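Cellulase CEL9M (Clostridium cellulolyticum, PDB 1IA6) probably hydrolyses internal beta-1,4-glucosidic linkages in cellulose and related beta-glucans, as an endo-acting glycoside hydrolase of family 9. Local coordinates at residues 58-63 against 123-128. Sequence-based numbering, arbitrary orientation.
Sequences GDHVKF and NADHTY
Hydrogen bonds between D59 and H126 and between H60 and D125 join the loop ahead of strand 62-63 to the end of helix 122-125 and the turn after it, in a largely buried polar contact beside the zinc site. H126 NE2 donates to D59 OD2 at 2.7 Å, with the acceptor close to the imidazole plane. The anti lone pair of OD2 is used, and OD1 accepts from the A57 amide, so both oxygens of D59 are held. D125 has CG anti to its backbone N (chi1 -177°), which carries the carboxylate across to the loop. There its OD2 accepts a nearly straight (172°) hydrogen bond from the backbone N-H of H60 (N to OD2 2.9 Å), on the syn side but tilted 22° from the carboxylate plane. D59 OD2 and D125 OD2 lie 4.4 Å apart, each engaged by its own donor. V61 CG2 packs against the CB methylene of D125 (3.5 Å). The H60 and Y128 rings meet edge to edge, while H60 ND1 bonds to Q135 and Y128 OH to the A131 carbonyl. H60 also lies near the zinc ligands H39 and H55. D59 ends the Asp-Ala-Gly-Asp motif of family 9, which in (alpha/alpha)6-barrel relatives lies at the active-site cleft, consistent with a similar place here.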
# COMPACT_ATOMS: atom_id res chain seq x y z
N GLY A 58 3.29 -10.32 7.60
CA GLY A 58 4.28 -11.18 8.23
C GLY A 58 3.96 -12.61 7.86
O GLY A 58 4.69 -13.54 8.21
N ASP A 59 2.83 -12.77 7.16
CA ASP A 59 2.37 -14.07 6.70
C ASP A 59 2.66 -14.22 5.21
O ASP A 59 3.36 -13.40 4.63
CB ASP A 59 0.86 -14.23 6.97
CG ASP A 59 0.04 -13.09 6.40
OD1 ASP A 59 0.62 -12.20 5.74
OD2 ASP A 59 -1.19 -13.08 6.61
N HIS A 60 2.11 -15.26 4.59
CA HIS A 60 2.41 -15.51 3.19
C HIS A 60 1.23 -15.52 2.22
O HIS A 60 1.40 -15.81 1.04
CB HIS A 60 3.18 -16.82 3.09
CG HIS A 60 4.43 -16.84 3.90
ND1 HIS A 60 4.85 -17.96 4.60
CD2 HIS A 60 5.36 -15.88 4.14
CE1 HIS A 60 5.98 -17.68 5.23
NE2 HIS A 60 6.31 -16.43 4.96
N VAL A 61 0.05 -15.18 2.71
CA VAL A 61 -1.14 -15.15 1.86
C VAL A 61 -1.11 -13.90 0.99
O VAL A 61 -0.60 -12.85 1.40
CB VAL A 61 -2.42 -15.12 2.72
CG1 VAL A 61 -3.65 -15.00 1.82
CG2 VAL A 61 -2.49 -16.38 3.57
N LYS A 62 -1.63 -14.01 -0.23
CA LYS A 62 -1.70 -12.87 -1.13
C LYS A 62 -3.17 -12.45 -1.15
O LYS A 62 -4.00 -13.08 -1.79
CB LYS A 62 -1.20 -13.27 -2.52
CG LYS A 62 0.24 -13.80 -2.47
CD LYS A 62 0.87 -14.02 -3.84
CE LYS A 62 0.31 -15.24 -4.54
NZ LYS A 62 1.17 -15.63 -5.70
N PHE A 63 -3.48 -11.40 -0.39
CA PHE A 63 -4.83 -10.84 -0.27
C PHE A 63 -5.04 -9.76 -1.32
O PHE A 63 -4.32 -8.77 -1.35
CB PHE A 63 -5.02 -10.23 1.12
CG PHE A 63 -5.16 -11.25 2.23
CD1 PHE A 63 -6.33 -12.01 2.35
CD2 PHE A 63 -4.15 -11.43 3.16
CE1 PHE A 63 -6.48 -12.93 3.39
CE2 PHE A 63 -4.29 -12.35 4.20
CZ PHE A 63 -5.46 -13.10 4.32
N ASN A 123 -6.35 -18.67 7.73
CA ASN A 123 -6.30 -19.45 8.96
C ASN A 123 -5.19 -20.49 8.98
O ASN A 123 -4.43 -20.58 9.94
CB ASN A 123 -7.66 -20.12 9.20
CG ASN A 123 -8.77 -19.11 9.36
OD1 ASN A 123 -8.74 -18.29 10.27
ND2 ASN A 123 -9.75 -19.16 8.46
N ALA A 124 -5.11 -21.28 7.91
CA ALA A 124 -4.09 -22.32 7.81
C ALA A 124 -2.69 -21.75 7.68
O ALA A 124 -1.75 -22.23 8.31
CB ALA A 124 -4.39 -23.23 6.63
N ASP A 125 -2.54 -20.71 6.86
CA ASP A 125 -1.24 -20.10 6.66
C ASP A 125 -0.64 -19.61 7.98
O ASP A 125 0.56 -19.72 8.21
CB ASP A 125 -1.34 -18.92 5.69
CG ASP A 125 0.00 -18.29 5.40
OD1 ASP A 125 0.85 -18.95 4.77
OD2 ASP A 125 0.22 -17.13 5.81
N HIS A 126 -1.50 -19.09 8.85
CA HIS A 126 -1.04 -18.56 10.13
C HIS A 126 -0.63 -19.60 11.16
O HIS A 126 -0.03 -19.26 12.17
CB HIS A 126 -2.10 -17.62 10.70
CG HIS A 126 -2.31 -16.39 9.87
ND1 HIS A 126 -3.27 -15.44 10.17
CD2 HIS A 126 -1.66 -15.94 8.77
CE1 HIS A 126 -3.20 -14.46 9.28
NE2 HIS A 126 -2.23 -14.74 8.42
N THR A 127 -0.95 -20.87 10.91
CA THR A 127 -0.56 -21.93 11.84
C THR A 127 0.88 -22.35 11.55
O THR A 127 1.48 -23.11 12.31
CB THR A 127 -1.46 -23.18 11.72
OG1 THR A 127 -1.34 -23.73 10.41
CG2 THR A 127 -2.91 -22.82 12.00
N TYR A 128 1.41 -21.85 10.44
CA TYR A 128 2.78 -22.17 10.02
C TYR A 128 3.74 -21.04 10.39
O TYR A 128 3.41 -19.87 10.24
CB TYR A 128 2.82 -22.38 8.50
CG TYR A 128 4.21 -22.52 7.92
CD1 TYR A 128 4.92 -23.72 8.01
CD2 TYR A 128 4.83 -21.44 7.28
CE1 TYR A 128 6.21 -23.85 7.48
CE2 TYR A 128 6.12 -21.56 6.75
CZ TYR A 128 6.80 -22.76 6.85
OH TYR A 128 8.07 -22.87 6.34